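Side-chain contacts in hypothetical 33.3 KDA protein IN ade3-ser2 intergenic region (Saccharomyces cerevisiae, PDB 1ODF), which is probably an ATP-dependent kinase of the GLYK family, of still unknown substrate, with a fold closely resembling that of bacterial pantothenate kinase: residues Y255-D258 with F259-E263; G274-S277 with N278-Y282. All coordinates share one frame; numbering follows the deposited sequence.

Contact 1 (Y255-D258 with F259-E263); sequences YLND and FVRSE
The last two turns of helix 249-262 bring Asn257 to Arg261 and Leu256 beside Val260, each pair one helical turn apart. Asn257 OD1 takes the NE hydrogen of Arg261 at 2.8 Å, in the plane of its own carbonyl and on a lone pair, although the bond is bent to 143° at the hydrogen. NH2 of Arg261 reaches the same OD1 over a weak 3.2 Å; the oxygen thus meets both NE and NH2 at the guanidinium edge, with the amide plane turned 77° to it. Asn257 CG lies trans to the backbone N, and the arginine chain folds at chi3 (-63°) to bring NE back to it. A quarter turn round the helix, the apolar pair points the same way: Leu256 CD1 packs 3.5 Å from Val260 CG2 and also lies at the edge of the Phe259 ring. In this P-loop kinase-like fold, the apolar flank of the helix lies against the central sheet: Phe259 and Val260 both rest on Val208 of strand 204-211, and Phe259 also meets the ring of Phe165. The backbone carries the i to i+4 bonds, among them Phe259 N to Tyr255 O and Val260 N to Leu256 O. At the C-terminal end, Ser262 N closes on Asp258 O at 2.9 Å, and its hydroxyl OG gives a 2.8 Å bond to Phe259 O, folding back over the preceding turn. An alanine here would lack the hydroxyl and would probably leave Phe259 O without its side-chain donor and cost Ser264 OG this one partner. Glu263 then leaves helical geometry with positive phi, its carboxylate paired with Lys285.

Contact 2 (G274-S277 with N278-Y282); sequences GIDS and NRNVY
Asp276 OD2 receives the backbone N of Asn280 at 2.6 Å, from above the carboxylate plane, and lies 3.0 Å from the N of Asn278. A chi1 of 65° sets Asp276 CG between its own N and carbonyl carbon, swinging the carboxylate across the turn; there it crosses the Asn280 side chain, the carboxylate and amide planes 79° apart. On the backbone, Arg279 N bonds Asp276 O, closing the type I turn from Asp276 to Arg279, and Asp276 N bonds Asn280 O at 2.8 Å. Farther from the turn, Tyr282 N reaches Gly274 O at 2.9 Å, while the tyrosine ring lies over the glycine: Gly274 CA sits 4.0 Å from the ring centroid, 26° off its normal, a CH-pi contact over the ring face. Ile275 and Val281 form a non-hydrogen-bonded antiparallel pair whose CG2 atoms are 4.1 Å apart. This is the tip of the hairpin of strands 269-275 and 281-287 at the sheet's edge, with Val8 of helix 8-24 against Ile275 and Val281, and Trp220 of helix 216-232 in a cation-pi contact with Arg279.

From the N terminus, the chain first reaches contact 1, which spans no loop: it lies wholly within helix 249-262 and its C-terminal end. A short connection then leads into strand 269-275, and contact 2 closes the tight turn that reverses the chain into the edge strand 281-287. The two are in series, neither nested nor crossing, with centres about 18 Å apart and nearest atoms about 8 Å apart. Strand 269-275 links them in space as well as in sequence, since Val260 and Glu263 touch its Thr272 while its far end enters the hairpin. The Glu263 carbonyl also bonds Arg287 on the returning strand, tying the helix end to both hairpin strands.

Contact 1 (Y255-D258 with F259-E263)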
ATOM      1  N   TYR A 255       1.852  11.020  -9.143  1.00 35.23           N
ATOM      2  CA  TYR A 255       0.543  10.731  -8.547  1.00 33.99           C
ATOM      3  C   TYR A 255       0.165  11.246  -7.166  1.00 33.41           C
ATOM      4  O   TYR A 255      -1.021  11.419  -6.886  1.00 34.69           O
ATOM      5  CB  TYR A 255       0.323   9.215  -8.518  1.00 32.85           C
ATOM      6  CG  TYR A 255       0.755   8.476  -9.764  1.00 30.31           C
ATOM      7  CD1 TYR A 255       1.876   7.643  -9.754  1.00 28.95           C
ATOM      8  CD2 TYR A 255       0.014   8.568 -10.940  1.00 29.84           C
ATOM      9  CE1 TYR A 255       2.242   6.909 -10.889  1.00 30.91           C
ATOM     10  CE2 TYR A 255       0.364   7.841 -12.078  1.00 30.57           C
ATOM     11  CZ  TYR A 255       1.476   7.014 -12.048  1.00 32.59           C
ATOM     12  OH  TYR A 255       1.801   6.286 -13.168  1.00 33.74           O
ATOM     13  N   LEU A 256       1.142  11.476  -6.297  1.00 33.37           N
ATOM     14  CA  LEU A 256       0.837  11.893  -4.931  1.00 34.03           C
ATOM     15  C   LEU A 256      -0.122  13.066  -4.768  1.00 34.78           C
ATOM     16  O   LEU A 256      -1.013  13.034  -3.920  1.00 34.62           O
ATOM     17  CB  LEU A 256       2.123  12.179  -4.148  1.00 32.90           C
ATOM     18  CG  LEU A 256       1.885  12.380  -2.639  1.00 35.49           C
ATOM     19  CD1 LEU A 256       1.312  11.087  -2.030  1.00 35.68           C
ATOM     20  CD2 LEU A 256       3.181  12.763  -1.937  1.00 31.55           C
ATOM     21  N   ASN A 257       0.046  14.098  -5.581  1.00 36.27           N
ATOM     22  CA  ASN A 257      -0.808  15.274  -5.474  1.00 37.72           C
ATOM     23  C   ASN A 257      -2.300  14.992  -5.739  1.00 35.97           C
ATOM     24  O   ASN A 257      -3.139  15.228  -4.872  1.00 33.19           O
ATOM     25  CB  ASN A 257      -0.295  16.363  -6.415  1.00 36.17           C
ATOM     26  CG  ASN A 257      -1.023  17.675  -6.230  1.00 37.28           C
ATOM     27  OD1 ASN A 257      -1.937  17.788  -5.411  1.00 38.24           O
ATOM     28  ND2 ASN A 257      -0.622  18.677  -6.992  1.00 37.01           N
ATOM     29  N   ASP A 258      -2.630  14.495  -6.928  1.00 37.77           N
ATOM     30  CA  ASP A 258      -4.029  14.194  -7.250  1.00 39.91           C
ATOM     31  C   ASP A 258      -4.619  13.246  -6.213  1.00 38.22           C
ATOM     32  O   ASP A 258      -5.713  13.475  -5.693  1.00 38.46           O
ATOM     33  CB  ASP A 258      -4.163  13.545  -8.631  1.00 42.89           C
ATOM     34  CG  ASP A 258      -3.544  14.377  -9.730  1.00 47.68           C
ATOM     35  OD1 ASP A 258      -3.729  15.616  -9.710  1.00 49.15           O
ATOM     36  OD2 ASP A 258      -2.882  13.785 -10.619  1.00 50.34           O
ATOM     37  N   PHE A 259      -3.879  12.185  -5.909  1.00 35.44           N
ATOM     38  CA  PHE A 259      -4.333  11.208  -4.939  1.00 34.47           C
ATOM     39  C   PHE A 259      -4.684  11.820  -3.585  1.00 33.59           C
ATOM     40  O   PHE A 259      -5.810  11.687  -3.106  1.00 33.39           O
ATOM     41  CB  PHE A 259      -3.277  10.120  -4.749  1.00 34.72           C
ATOM     42  CG  PHE A 259      -3.506   9.272  -3.538  1.00 34.83           C
ATOM     43  CD1 PHE A 259      -2.518   9.155  -2.562  1.00 35.61           C
ATOM     44  CD2 PHE A 259      -4.729   8.638  -3.341  1.00 33.92           C
ATOM     45  CE1 PHE A 259      -2.746   8.421  -1.404  1.00 36.04           C
ATOM     46  CE2 PHE A 259      -4.970   7.903  -2.190  1.00 34.95           C
ATOM     47  CZ  PHE A 259      -3.975   7.794  -1.216  1.00 36.48           C
ATOM     48  N   VAL A 260      -3.726  12.489  -2.962  1.00 33.71           N
ATOM     49  CA  VAL A 260      -3.976  13.081  -1.651  1.00 36.44           C
ATOM     50  C   VAL A 260      -5.037  14.179  -1.659  1.00 35.70           C
ATOM     51  O   VAL A 260      -5.902  14.216  -0.788  1.00 38.47           O
ATOM     52  CB  VAL A 260      -2.664  13.642  -1.035  1.00 35.98           C
ATOM     53  CG1 VAL A 260      -2.954  14.325   0.297  1.00 35.17           C
ATOM     54  CG2 VAL A 260      -1.660  12.506  -0.844  1.00 36.29           C
ATOM     55  N   ARG A 261      -4.980  15.061  -2.649  1.00 37.01           N
ATOM     56  CA  ARG A 261      -5.922  16.177  -2.738  1.00 36.89           C
ATOM     57  C   ARG A 261      -7.353  15.715  -3.001  1.00 36.06           C
ATOM     58  O   ARG A 261      -8.301  16.310  -2.500  1.00 35.63           O
ATOM     59  CB  ARG A 261      -5.468  17.153  -3.839  1.00 36.64           C
ATOM     60  CG  ARG A 261      -5.987  18.590  -3.683  1.00 35.60           C
ATOM     61  CD  ARG A 261      -5.382  19.522  -4.740  1.00 35.40           C
ATOM     62  NE  ARG A 261      -3.924  19.653  -4.611  1.00 36.09           N
ATOM     63  CZ  ARG A 261      -3.310  20.392  -3.687  1.00 34.01           C
ATOM     64  NH1 ARG A 261      -4.020  21.084  -2.801  1.00 33.16           N
ATOM     65  NH2 ARG A 261      -1.985  20.431  -3.639  1.00 30.53           N
ATOM     66  N   SER A 262      -7.495  14.644  -3.776  1.00 35.91           N
ATOM     67  CA  SER A 262      -8.800  14.092  -4.120  1.00 36.41           C
ATOM     68  C   SER A 262      -9.561  13.543  -2.914  1.00 36.37           C
ATOM     69  O   SER A 262     -10.791  13.495  -2.924  1.00 36.22           O
ATOM     70  CB  SER A 262      -8.642  12.974  -5.146  1.00 39.18           C
ATOM     71  OG  SER A 262      -8.284  11.755  -4.508  1.00 46.36           O
ATOM     72  N   GLU A 263      -8.834  13.111  -1.885  1.00 35.72           N
ATOM     73  CA  GLU A 263      -9.460  12.574  -0.681  1.00 34.49           C
ATOM     74  C   GLU A 263     -10.488  11.490  -1.014  1.00 34.46           C
ATOM     75  O   GLU A 263     -11.638  11.537  -0.556  1.00 31.13           O
ATOM     76  CB  GLU A 263     -10.156  13.692   0.092  1.00 37.02           C
ATOM     77  CG  GLU A 263      -9.229  14.713   0.710  1.00 39.24           C
ATOM     78  CD  GLU A 263      -9.998  15.762   1.488  1.00 41.99           C
ATOM     79  OE1 GLU A 263     -10.554  16.690   0.864  1.00 44.57           O
ATOM     80  OE2 GLU A 263     -10.068  15.650   2.729  1.00 45.01           O
TER

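Contact 2 (G274-S277 with N278-Y282)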
ATOM      1  N   GLY A 274      -1.460  14.807   7.783  1.00 38.25           N
ATOM      2  CA  GLY A 274      -0.240  15.428   7.310  1.00 38.78           C
ATOM      3  C   GLY A 274       0.792  15.319   8.413  1.00 38.47           C
ATOM      4  O   GLY A 274       0.542  15.766   9.528  1.00 37.99           O
ATOM      5  N   ILE A 275       1.942  14.718   8.120  1.00 40.15           N
ATOM      6  CA  ILE A 275       2.978  14.566   9.141  1.00 42.11           C
ATOM      7  C   ILE A 275       4.311  15.142   8.697  1.00 42.57           C
ATOM      8  O   ILE A 275       4.603  15.208   7.503  1.00 38.28           O
ATOM      9  CB  ILE A 275       3.193  13.088   9.526  1.00 43.83           C
ATOM     10  CG1 ILE A 275       3.905  12.345   8.390  1.00 45.79           C
ATOM     11  CG2 ILE A 275       1.858  12.441   9.831  1.00 45.55           C
ATOM     12  CD1 ILE A 275       4.264  10.907   8.729  1.00 46.75           C
ATOM     13  N   ASP A 276       5.118  15.548   9.676  1.00 46.45           N
ATOM     14  CA  ASP A 276       6.430  16.137   9.416  1.00 50.69           C
ATOM     15  C   ASP A 276       7.563  15.122   9.564  1.00 52.77           C
ATOM     16  O   ASP A 276       7.324  13.950   9.871  1.00 51.94           O
ATOM     17  CB  ASP A 276       6.668  17.312  10.370  1.00 52.87           C
ATOM     18  CG  ASP A 276       6.755  16.880  11.835  1.00 56.27           C
ATOM     19  OD1 ASP A 276       6.748  17.772  12.714  1.00 57.65           O
ATOM     20  OD2 ASP A 276       6.838  15.661  12.115  1.00 55.51           O
ATOM     21  N   SER A 277       8.793  15.587   9.352  1.00 55.36           N
ATOM     22  CA  SER A 277       9.985  14.746   9.459  1.00 57.26           C
ATOM     23  C   SER A 277       9.952  13.824  10.675  1.00 57.93           C
ATOM     24  O   SER A 277      10.313  12.654  10.580  1.00 59.14           O
ATOM     25  CB  SER A 277      11.236  15.620   9.523  1.00 57.76           C
ATOM     26  OG  SER A 277      11.233  16.576   8.475  1.00 62.52           O
ATOM     27  N   ASN A 278       9.523  14.346  11.818  1.00 59.19           N
ATOM     28  CA  ASN A 278       9.456  13.540  13.038  1.00 60.97           C
ATOM     29  C   ASN A 278       8.169  12.736  13.145  1.00 61.55           C
ATOM     30  O   ASN A 278       7.815  12.263  14.228  1.00 62.38           O
ATOM     31  CB  ASN A 278       9.582  14.423  14.282  1.00 62.72           C
ATOM     32  CG  ASN A 278      11.006  14.868  14.543  1.00 64.56           C
ATOM     33  OD1 ASN A 278      11.297  15.460  15.582  1.00 67.13           O
ATOM     34  ND2 ASN A 278      11.903  14.587  13.600  1.00 63.94           N
ATOM     35  N   ARG A 279       7.475  12.578  12.021  1.00 61.06           N
ATOM     36  CA  ARG A 279       6.217  11.842  11.982  1.00 60.63           C
ATOM     37  C   ARG A 279       5.177  12.523  12.864  1.00 58.53           C
ATOM     38  O   ARG A 279       4.254  11.873  13.350  1.00 58.85           O
ATOM     39  CB  ARG A 279       6.405  10.396  12.456  1.00 62.06           C
ATOM     40  CG  ARG A 279       7.746   9.784  12.096  1.00 66.14           C
ATOM     41  CD  ARG A 279       7.986   9.747  10.599  1.00 69.04           C
ATOM     42  NE  ARG A 279       9.381   9.438  10.287  1.00 72.20           N
ATOM     43  CZ  ARG A 279      10.020   8.340  10.687  1.00 72.98           C
ATOM     44  NH1 ARG A 279       9.395   7.426  11.421  1.00 74.09           N
ATOM     45  NH2 ARG A 279      11.293   8.162  10.359  1.00 73.30           N
ATOM     46  N   ASN A 280       5.337  13.828  13.074  1.00 57.62           N
ATOM     47  CA  ASN A 280       4.395  14.599  13.884  1.00 56.59           C
ATOM     48  C   ASN A 280       3.270  15.152  13.008  1.00 54.23           C
ATOM     49  O   ASN A 280       3.518  15.676  11.921  1.00 52.16           O
ATOM     50  CB  ASN A 280       5.101  15.770  14.581  1.00 60.85           C
ATOM     51  CG  ASN A 280       5.955  15.330  15.760  1.00 63.03           C
ATOM     52  OD1 ASN A 280       5.464  14.696  16.701  1.00 64.54           O
ATOM     53  ND2 ASN A 280       7.239  15.680  15.722  1.00 64.22           N
ATOM     54  N   VAL A 281       2.039  15.045  13.501  1.00 52.19           N
ATOM     55  CA  VAL A 281       0.864  15.524  12.778  1.00 51.30           C
ATOM     56  C   VAL A 281       0.686  17.040  12.865  1.00 51.41           C
ATOM     57  O   VAL A 281       0.579  17.597  13.957  1.00 51.25           O
ATOM     58  CB  VAL A 281      -0.420  14.875  13.327  1.00 50.64           C
ATOM     59  CG1 VAL A 281      -1.634  15.403  12.575  1.00 50.92           C
ATOM     60  CG2 VAL A 281      -0.328  13.363  13.216  1.00 50.15           C
ATOM     61  N   TYR A 282       0.649  17.704  11.714  1.00 50.08           N
ATOM     62  CA  TYR A 282       0.455  19.147  11.688  1.00 48.69           C
ATOM     63  C   TYR A 282      -0.959  19.499  11.208  1.00 49.57           C
ATOM     64  O   TYR A 282      -1.446  20.610  11.447  1.00 49.48           O
ATOM     65  CB  TYR A 282       1.517  19.818  10.806  1.00 46.39           C
ATOM     66  CG  TYR A 282       1.604  19.289   9.390  1.00 45.69           C
ATOM     67  CD1 TYR A 282       0.691  19.694   8.410  1.00 43.24           C
ATOM     68  CD2 TYR A 282       2.609  18.385   9.025  1.00 42.86           C
ATOM     69  CE1 TYR A 282       0.782  19.211   7.095  1.00 41.76           C
ATOM     70  CE2 TYR A 282       2.708  17.898   7.727  1.00 41.50           C
ATOM     71  CZ  TYR A 282       1.795  18.313   6.763  1.00 40.90           C
ATOM     72  OH  TYR A 282       1.902  17.829   5.475  1.00 36.94           O
TER